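Local coordinates for protein colicin-B (PDB 1RH1) that forms a channel in the cytoplasmic membrane of Escherichia coli and related bacteria, depolarising it and dissipating cellular energy, at residues 340-343 against 344-347; 388-391 against 392-396; 362-365 against 366-370. One frame throughout, in Å; residues are numbered along the deposited sequence.

Contact 1: 340-343 against 344-347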
ATOM      1  N   LEU A 340     -41.389  10.295  17.574  1.00  9.50           N
ATOM      2  CA  LEU A 340     -41.029  11.703  17.524  1.00  9.82           C
ATOM      3  C   LEU A 340     -41.142  12.340  16.164  1.00 12.85           C
ATOM      4  O   LEU A 340     -41.047  13.569  16.047  1.00 14.61           O
ATOM      5  CB  LEU A 340     -39.598  11.958  17.972  1.00  8.26           C
ATOM      6  CG  LEU A 340     -39.295  12.042  19.438  1.00  2.00           C
ATOM      7  CD1 LEU A 340     -37.877  12.475  19.604  1.00  2.00           C
ATOM      8  CD2 LEU A 340     -40.160  13.074  20.106  1.00  4.94           C
ATOM      9  N   GLY A 341     -41.307  11.512  15.132  1.00 14.71           N
ATOM     10  CA  GLY A 341     -41.443  12.052  13.793  1.00 18.44           C
ATOM     11  C   GLY A 341     -40.303  11.688  12.871  1.00 18.44           C
ATOM     12  O   GLY A 341     -39.243  11.183  13.254  1.00 22.43           O
ATOM     13  N   ASP A 342     -40.596  11.991  11.610  1.00 21.49           N
ATOM     14  CA  ASP A 342     -39.716  11.669  10.495  1.00 27.07           C
ATOM     15  C   ASP A 342     -38.618  12.696  10.230  1.00 26.07           C
ATOM     16  O   ASP A 342     -37.634  12.407   9.538  1.00 23.91           O
ATOM     17  CB  ASP A 342     -40.610  11.441   9.254  1.00 31.49           C
ATOM     18  CG  ASP A 342     -41.525  10.214   9.433  1.00 39.86           C
ATOM     19  OD1 ASP A 342     -41.035   9.077   9.329  1.00 42.09           O
ATOM     20  OD2 ASP A 342     -42.722  10.399   9.702  1.00 42.80           O
ATOM     21  N   LYS A 343     -38.795  13.888  10.824  1.00 22.78           N
ATOM     22  CA  LYS A 343     -37.784  14.936  10.843  1.00 22.32           C
ATOM     23  C   LYS A 343     -36.663  14.509  11.816  1.00 21.90           C
ATOM     24  O   LYS A 343     -35.477  14.848  11.657  1.00 20.42           O
ATOM     25  CB  LYS A 343     -38.472  16.221  11.274  1.00 21.04           C
ATOM     26  CG  LYS A 343     -38.083  17.420  10.412  1.00 22.77           C
ATOM     27  CD  LYS A 343     -39.185  18.483  10.262  1.00 24.84           C
ATOM     28  CE  LYS A 343     -39.543  19.277  11.531  1.00 30.01           C
ATOM     29  NZ  LYS A 343     -40.186  18.508  12.593  1.00 30.32           N
ATOM     30  N   TYR A 344     -37.065  13.700  12.818  1.00 20.39           N
ATOM     31  CA  TYR A 344     -36.141  13.066  13.730  1.00 16.24           C
ATOM     32  C   TYR A 344     -35.437  11.986  12.927  1.00 18.31           C
ATOM     33  O   TYR A 344     -34.215  12.016  12.940  1.00 21.48           O
ATOM     34  CB  TYR A 344     -36.848  12.424  14.917  1.00 14.14           C
ATOM     35  CG  TYR A 344     -35.831  11.789  15.853  1.00 13.40           C
ATOM     36  CD1 TYR A 344     -35.121  12.599  16.735  1.00 11.71           C
ATOM     37  CD2 TYR A 344     -35.557  10.417  15.787  1.00 14.68           C
ATOM     38  CE1 TYR A 344     -34.128  12.047  17.547  1.00 11.66           C
ATOM     39  CE2 TYR A 344     -34.562   9.866  16.590  1.00 12.80           C
ATOM     40  CZ  TYR A 344     -33.857  10.691  17.462  1.00 10.69           C
ATOM     41  OH  TYR A 344     -32.867  10.162  18.251  1.00 11.99           O
ATOM     42  N   LYS A 345     -36.100  11.048  12.232  1.00 15.62           N
ATOM     43  CA  LYS A 345     -35.432  10.032  11.409  1.00 16.06           C
ATOM     44  C   LYS A 345     -34.324  10.526  10.462  1.00 17.81           C
ATOM     45  O   LYS A 345     -33.272   9.898  10.293  1.00 15.10           O
ATOM     46  CB  LYS A 345     -36.432   9.293  10.520  1.00 18.72           C
ATOM     47  CG  LYS A 345     -37.386   8.341  11.186  1.00 21.86           C
ATOM     48  CD  LYS A 345     -37.946   7.431  10.110  1.00 22.61           C
ATOM     49  CE  LYS A 345     -38.802   6.329  10.743  1.00 28.43           C
ATOM     50  NZ  LYS A 345     -40.009   6.862  11.356  1.00 29.47           N
ATOM     51  N   ALA A 346     -34.591  11.685   9.842  1.00 17.31           N
ATOM     52  CA  ALA A 346     -33.706  12.329   8.879  1.00 14.82           C
ATOM     53  C   ALA A 346     -32.403  12.833   9.452  1.00 14.34           C
ATOM     54  O   ALA A 346     -31.360  12.790   8.788  1.00 13.88           O
ATOM     55  CB  ALA A 346     -34.403  13.505   8.253  1.00 18.26           C
ATOM     56  N   LEU A 347     -32.522  13.355  10.691  1.00 14.75           N
ATOM     57  CA  LEU A 347     -31.365  13.761  11.483  1.00 11.47           C
ATOM     58  C   LEU A 347     -30.535  12.511  11.759  1.00  9.87           C
ATOM     59  O   LEU A 347     -29.368  12.522  11.405  1.00 11.31           O
ATOM     60  CB  LEU A 347     -31.817  14.394  12.789  1.00  3.52           C
ATOM     61  CG  LEU A 347     -30.768  14.760  13.820  1.00  2.00           C
ATOM     62  CD1 LEU A 347     -29.920  15.930  13.385  1.00  4.68           C
ATOM     63  CD2 LEU A 347     -31.488  15.144  15.071  1.00  2.86           C
TER
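Lys345 has CG beside its backbone N (chi1 -71°) and bends only at its last torsion (chi4 67°), which carries NZ back alongside Asp342. The two side chains lie side by side and point the same way, three residues apart. Lys345 NZ forms a salt bridge with Asp342 OD1 at 3.2 Å. The ammonium comes from above the carboxylate plane. Lys345 CD and CE lie near the same oxygen, with Lys345 CD 3.6 Å from Asp342 OD1.

A small apolar contact lies across the start of the helix. Tyr344 has CG anti to the backbone N (chi1 -179°), which swings its ring toward Leu340. Leu340 CD1 sits over one face of that ring, 4.0 Å from Tyr344 CD1.

Gly341 joins two helices. It is the first residue to leave the helix before it, with positive phi, and the N-cap of the next. Its carbonyl takes weak bonds from Tyr344 N and Lys345 N. The second of these opens the i to i-4 series of the helix. The series continues with Ala346 N to Asp342 O at 3.1 Å and a weak bond from Leu347 N to Lys343 O.

The salt bridge is on the outer side of the turn, and Tyr344 and Leu347 are buried. Tyr344 packs on Val332 and Val336 of helix 291-340 and on Ala490 of helix 479-495, and its OH is hydrogen-bonded to Gly486 O. Leu347 meets Phe501, Leu505 and Ile509 of helix 500-510, and Lys343 NZ bonds to Lys508 O. The corner between helices 291-340 and 342-357 is thus set against the two C-terminal helices.

Contact 2: 388-391 against 392-396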
ATOM      1  N   ASP A 388     -40.365   9.310  35.226  1.00 17.47           N
ATOM      2  CA  ASP A 388     -39.634   8.967  34.016  1.00 17.79           C
ATOM      3  C   ASP A 388     -38.132   9.050  34.220  1.00 13.28           C
ATOM      4  O   ASP A 388     -37.415   8.191  33.715  1.00 16.16           O
ATOM      5  CB  ASP A 388     -39.995   9.902  32.886  1.00 21.83           C
ATOM      6  CG  ASP A 388     -41.423   9.804  32.382  1.00 28.17           C
ATOM      7  OD1 ASP A 388     -42.127   8.858  32.749  1.00 34.65           O
ATOM      8  OD2 ASP A 388     -41.815  10.687  31.604  1.00 31.08           O
ATOM      9  N   LYS A 389     -37.630  10.052  34.950  1.00  6.84           N
ATOM     10  CA  LYS A 389     -36.221  10.197  35.242  1.00  4.96           C
ATOM     11  C   LYS A 389     -35.787   8.939  35.957  1.00  6.77           C
ATOM     12  O   LYS A 389     -34.847   8.283  35.510  1.00  4.95           O
ATOM     13  CB  LYS A 389     -36.015  11.403  36.130  1.00  7.55           C
ATOM     14  CG  LYS A 389     -34.605  11.924  36.378  1.00  9.58           C
ATOM     15  CD  LYS A 389     -34.717  13.196  37.248  1.00 15.60           C
ATOM     16  CE  LYS A 389     -35.160  14.471  36.494  1.00 19.23           C
ATOM     17  NZ  LYS A 389     -36.103  15.304  37.243  1.00 18.70           N
ATOM     18  N   GLU A 390     -36.555   8.530  36.980  1.00  4.05           N
ATOM     19  CA  GLU A 390     -36.262   7.328  37.744  1.00  4.99           C
ATOM     20  C   GLU A 390     -36.165   6.069  36.888  1.00  5.09           C
ATOM     21  O   GLU A 390     -35.333   5.201  37.138  1.00  5.66           O
ATOM     22  CB  GLU A 390     -37.328   7.150  38.800  1.00  7.61           C
ATOM     23  CG  GLU A 390     -37.031   6.033  39.805  1.00 24.27           C
ATOM     24  CD  GLU A 390     -35.904   6.296  40.819  1.00 34.25           C
ATOM     25  OE1 GLU A 390     -36.201   6.908  41.853  1.00 39.96           O
ATOM     26  OE2 GLU A 390     -34.751   5.877  40.601  1.00 36.95           O
ATOM     27  N   ALA A 391     -36.972   5.974  35.830  1.00  5.36           N
ATOM     28  CA  ALA A 391     -36.960   4.848  34.920  1.00  3.26           C
ATOM     29  C   ALA A 391     -35.698   4.808  34.086  1.00  6.68           C
ATOM     30  O   ALA A 391     -35.205   3.710  33.844  1.00  9.23           O
ATOM     31  CB  ALA A 391     -38.131   4.914  33.968  1.00  2.00           C
ATOM     32  N   ILE A 392     -35.124   5.951  33.670  1.00  4.84           N
ATOM     33  CA  ILE A 392     -33.916   5.959  32.840  1.00  2.62           C
ATOM     34  C   ILE A 392     -32.672   5.593  33.631  1.00  3.54           C
ATOM     35  O   ILE A 392     -31.790   4.841  33.199  1.00  2.00           O
ATOM     36  CB  ILE A 392     -33.677   7.321  32.236  1.00  2.00           C
ATOM     37  CG1 ILE A 392     -34.933   8.031  31.804  1.00  5.83           C
ATOM     38  CG2 ILE A 392     -32.887   7.049  30.980  1.00  4.99           C
ATOM     39  CD1 ILE A 392     -34.804   9.526  31.459  1.00 13.53           C
ATOM     40  N   VAL A 393     -32.635   6.175  34.829  1.00  2.47           N
ATOM     41  CA  VAL A 393     -31.580   5.919  35.774  1.00  2.00           C
ATOM     42  C   VAL A 393     -31.562   4.436  36.054  1.00  2.00           C
ATOM     43  O   VAL A 393     -30.565   3.806  35.731  1.00  3.21           O
ATOM     44  CB  VAL A 393     -31.848   6.733  37.028  1.00  2.00           C
ATOM     45  CG1 VAL A 393     -30.876   6.388  38.142  1.00  2.00           C
ATOM     46  CG2 VAL A 393     -31.679   8.193  36.671  1.00  2.00           C
ATOM     47  N   ASN A 394     -32.665   3.853  36.537  1.00  3.81           N
ATOM     48  CA  ASN A 394     -32.744   2.427  36.820  1.00  2.24           C
ATOM     49  C   ASN A 394     -32.455   1.494  35.643  1.00  4.68           C
ATOM     50  O   ASN A 394     -31.987   0.364  35.811  1.00  2.00           O
ATOM     51  CB  ASN A 394     -34.108   2.126  37.359  1.00  2.00           C
ATOM     52  CG  ASN A 394     -34.318   2.552  38.799  1.00  3.18           C
ATOM     53  OD1 ASN A 394     -35.410   2.981  39.164  1.00  2.00           O
ATOM     54  ND2 ASN A 394     -33.317   2.438  39.670  1.00  6.57           N
ATOM     55  N   ALA A 395     -32.721   1.973  34.426  1.00  2.00           N
ATOM     56  CA  ALA A 395     -32.388   1.248  33.214  1.00  3.56           C
ATOM     57  C   ALA A 395     -30.885   1.241  32.992  1.00  3.24           C
ATOM     58  O   ALA A 395     -30.330   0.241  32.535  1.00  5.89           O
ATOM     59  CB  ALA A 395     -33.047   1.902  32.024  1.00  6.61           C
ATOM     60  N   TRP A 396     -30.201   2.341  33.307  1.00  2.00           N
ATOM     61  CA  TRP A 396     -28.761   2.319  33.242  1.00  2.00           C
ATOM     62  C   TRP A 396     -28.150   1.470  34.356  1.00  2.87           C
ATOM     63  O   TRP A 396     -27.194   0.748  34.107  1.00  3.91           O
ATOM     64  CB  TRP A 396     -28.290   3.742  33.293  1.00  2.00           C
ATOM     65  CG  TRP A 396     -28.285   4.400  31.921  1.00  2.00           C
ATOM     66  CD1 TRP A 396     -29.099   5.456  31.634  1.00  2.00           C
ATOM     67  CD2 TRP A 396     -27.478   4.041  30.877  1.00  2.00           C
ATOM     68  NE1 TRP A 396     -28.809   5.781  30.407  1.00  2.00           N
ATOM     69  CE2 TRP A 396     -27.855   4.973  29.924  1.00  2.00           C
ATOM     70  CE3 TRP A 396     -26.496   3.089  30.586  1.00  2.00           C
ATOM     71  CZ2 TRP A 396     -27.252   4.965  28.671  1.00  2.00           C
ATOM     72  CZ3 TRP A 396     -25.893   3.082  29.329  1.00  2.00           C
ATOM     73  CH2 TRP A 396     -26.267   4.022  28.374  1.00  2.00           C
TER
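Ile392 N donates to Asp388 O at 3.2 Å, the first of the backbone hydrogen bonds that tie the two segments together. Val393 N donates to Lys389 O at 3.1 Å, and this bond is almost straight, with an N-H...O angle of 175°. Asn394 N bonds to Glu390 O at 3.0 Å, and Ala395 N to Ala391 O at 3.1 Å. Lys389 O has a second, weak donor in Ile392 N.

Apolar side chains rest on the carbonyls of the preceding turn. Ile392 has CG1 beside the backbone N (chi1 -38°), which turns this branch back along the helix over Asp388 O. Ile392 CD1 continues past the same oxygen and reaches Lys389 CA at 4.1 Å. Val393 brings its CG2 branch to Lys389 O, with Val393 CG2 3.4 Å from Lys389 O. On another side of the helix, the Ala395 methyl lies against Ala391 O.

The polar pair is Glu390 and Asn394, four residues apart on the exposed side. The Glu390 chain bends at chi2, which brings its carboxylate near the Asn394 amide. The two flat groups are only 14° from parallel.

The buried residues face other helices. Ile392 meets Val481 and Val485 of helix 479-495, and Val393 meets Ile432 and Tyr435 of helix 420-435. This division into a polar outer side and an apolar inner side is that of an amphipathic helix, and helix 386-398 forms part of the outer layer of the helical colicin pore-forming domain.

Contact 3: 362-365 against 366-370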
ATOM      1  N   THR A 362     -11.646  14.292  13.602  1.00  2.50           N
ATOM      2  CA  THR A 362     -11.382  14.522  15.012  1.00  4.79           C
ATOM      3  C   THR A 362     -12.647  14.914  15.753  1.00  2.00           C
ATOM      4  O   THR A 362     -13.318  15.797  15.211  1.00  3.33           O
ATOM      5  CB  THR A 362     -10.301  15.624  15.052  1.00  7.99           C
ATOM      6  OG1 THR A 362      -9.173  15.010  14.448  1.00 11.93           O
ATOM      7  CG2 THR A 362      -9.931  16.155  16.433  1.00  6.57           C
ATOM      8  N   ILE A 363     -13.023  14.395  16.942  1.00  2.00           N
ATOM      9  CA  ILE A 363     -14.277  14.870  17.540  1.00  3.43           C
ATOM     10  C   ILE A 363     -14.160  16.332  17.920  1.00  3.24           C
ATOM     11  O   ILE A 363     -13.040  16.837  18.007  1.00  4.88           O
ATOM     12  CB  ILE A 363     -14.740  14.118  18.850  1.00  4.99           C
ATOM     13  CG1 ILE A 363     -13.645  14.028  19.880  1.00  3.51           C
ATOM     14  CG2 ILE A 363     -15.203  12.720  18.480  1.00  5.13           C
ATOM     15  CD1 ILE A 363     -14.203  13.435  21.160  1.00  2.00           C
ATOM     16  N   ARG A 364     -15.281  17.040  18.111  1.00  2.00           N
ATOM     17  CA  ARG A 364     -15.229  18.438  18.504  1.00  2.00           C
ATOM     18  C   ARG A 364     -14.588  18.639  19.865  1.00  3.37           C
ATOM     19  O   ARG A 364     -14.377  17.686  20.616  1.00  4.57           O
ATOM     20  CB  ARG A 364     -16.611  19.055  18.546  1.00  2.00           C
ATOM     21  CG  ARG A 364     -17.243  19.309  17.179  1.00  2.00           C
ATOM     22  CD  ARG A 364     -17.893  20.691  17.187  1.00  2.00           C
ATOM     23  NE  ARG A 364     -18.945  20.732  18.173  1.00  2.00           N
ATOM     24  CZ  ARG A 364     -19.590  21.827  18.549  1.00  2.21           C
ATOM     25  NH1 ARG A 364     -19.319  23.033  18.051  1.00  2.39           N
ATOM     26  NH2 ARG A 364     -20.577  21.677  19.420  1.00  2.09           N
ATOM     27  N   SER A 365     -14.207  19.869  20.198  1.00  7.63           N
ATOM     28  CA  SER A 365     -13.588  20.070  21.489  1.00  8.06           C
ATOM     29  C   SER A 365     -14.631  19.952  22.579  1.00  8.94           C
ATOM     30  O   SER A 365     -15.821  20.132  22.356  1.00 11.58           O
ATOM     31  CB  SER A 365     -12.974  21.440  21.583  1.00  7.54           C
ATOM     32  OG  SER A 365     -13.965  22.429  21.853  1.00  8.54           O
ATOM     33  N   TYR A 366     -14.100  19.644  23.750  1.00  9.36           N
ATOM     34  CA  TYR A 366     -14.755  19.613  25.052  1.00 12.30           C
ATOM     35  C   TYR A 366     -15.560  20.882  25.285  1.00 13.81           C
ATOM     36  O   TYR A 366     -16.751  20.784  25.550  1.00 11.68           O
ATOM     37  CB  TYR A 366     -13.691  19.480  26.163  1.00 24.02           C
ATOM     38  CG  TYR A 366     -12.238  19.685  25.659  1.00 34.21           C
ATOM     39  CD1 TYR A 366     -11.730  20.959  25.310  1.00 35.13           C
ATOM     40  CD2 TYR A 366     -11.438  18.549  25.449  1.00 36.40           C
ATOM     41  CE1 TYR A 366     -10.451  21.080  24.749  1.00 40.52           C
ATOM     42  CE2 TYR A 366     -10.163  18.660  24.888  1.00 41.32           C
ATOM     43  CZ  TYR A 366      -9.673  19.922  24.536  1.00 42.55           C
ATOM     44  OH  TYR A 366      -8.410  19.999  23.956  1.00 44.96           O
ATOM     45  N   ASP A 367     -14.954  22.080  25.144  1.00 13.64           N
ATOM     46  CA  ASP A 367     -15.623  23.361  25.379  1.00 14.88           C
ATOM     47  C   ASP A 367     -16.662  23.636  24.295  1.00 15.49           C
ATOM     48  O   ASP A 367     -17.676  24.268  24.602  1.00 17.70           O
ATOM     49  CB  ASP A 367     -14.592  24.534  25.428  1.00 16.05           C
ATOM     50  CG  ASP A 367     -13.557  24.573  26.585  1.00 24.58           C
ATOM     51  OD1 ASP A 367     -13.445  25.570  27.312  1.00 21.56           O
ATOM     52  OD2 ASP A 367     -12.817  23.608  26.754  1.00 25.92           O
ATOM     53  N   ASP A 368     -16.491  23.144  23.049  1.00 16.24           N
ATOM     54  CA  ASP A 368     -17.463  23.315  21.968  1.00 11.00           C
ATOM     55  C   ASP A 368     -18.664  22.411  22.097  1.00 12.17           C
ATOM     56  O   ASP A 368     -19.778  22.859  21.866  1.00  7.97           O
ATOM     57  CB  ASP A 368     -16.847  23.031  20.626  1.00 15.20           C
ATOM     58  CG  ASP A 368     -15.865  24.072  20.092  1.00 21.74           C
ATOM     59  OD1 ASP A 368     -15.452  23.944  18.940  1.00 24.20           O
ATOM     60  OD2 ASP A 368     -15.498  25.010  20.801  1.00 26.79           O
ATOM     61  N   ALA A 369     -18.443  21.130  22.439  1.00 11.65           N
ATOM     62  CA  ALA A 369     -19.505  20.141  22.676  1.00  9.60           C
ATOM     63  C   ALA A 369     -20.356  20.527  23.864  1.00 10.17           C
ATOM     64  O   ALA A 369     -21.578  20.526  23.769  1.00 12.12           O
ATOM     65  CB  ALA A 369     -18.982  18.736  23.001  1.00  7.67           C
ATOM     66  N   MET A 370     -19.727  20.897  24.981  1.00  9.49           N
ATOM     67  CA  MET A 370     -20.470  21.322  26.151  1.00  6.68           C
ATOM     68  C   MET A 370     -21.162  22.643  25.938  1.00  5.36           C
ATOM     69  O   MET A 370     -22.073  22.954  26.683  1.00  3.01           O
ATOM     70  CB  MET A 370     -19.562  21.438  27.353  1.00  6.25           C
ATOM     71  CG  MET A 370     -19.267  20.081  27.974  1.00  5.33           C
ATOM     72  SD  MET A 370     -20.707  19.238  28.637  1.00  2.00           S
ATOM     73  CE  MET A 370     -21.225  20.475  29.777  1.00  2.00           C
TER
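Ser365 leaves an extended run of backbone, and the chain turns at Tyr366 into helix 366-376, whose first turn closes with Ala369 N bonded to Ser365 O at 2.8 Å. Ser365 OG lies between its own backbone N and carbonyl carbon (chi1 79°). From there Ser365 OG accepts a hydrogen bond from Asp368 N, 2.9 Å away. Ser365 is the N-cap residue, and its hydroxyl makes the capping bond: it takes up an amide of the first turn, which has no carbonyl of an earlier helical turn to bond.

This cap starts the helix after the loop from helix 342-357 in the pore-forming domain. Tyr366 holds its ring back over the cap, with Ser365 CA over one face and Tyr366 CD1 4.0 Å from Ser365 CB. Arg364 bends at chi2 and chi3 and runs past Asp368 at about a right angle. Asp368 CB sits over one guanidinium face, offset toward the rim. Arg364 NH2 comes to 2.8 Å from Asp368 O, but at too poor an angle for a hydrogen bond. The charges are near but form no salt bridge, with Arg364 NH1 4.1 Å from Asp368 OD1. Arg364 is held elsewhere: its NE donates to Ala495 O at the end of helix 479-495, and its NH2 bonds weakly to Ser372 OG.

Overall arrangement
All three contacts are local turns within the helical pore-forming domain, and none touches another. In chain order they run contact 1, contact 3, contact 2: the first two at the starts of helices 342-357 and 366-376, the last within helix 386-398. The centre of contact 1 lies 24 Å from those of contacts 2 and 3, which are 27 Å apart. Nearest atoms are about 12 Å apart for contacts 1 and 2. What they share is helix 479-495, which lies wholly within a predicted transmembrane segment. Contact 2 packs on Val481 and Val485, contact 1 on Val487 and Ala490, and contact 3 bonds to Ala495 O.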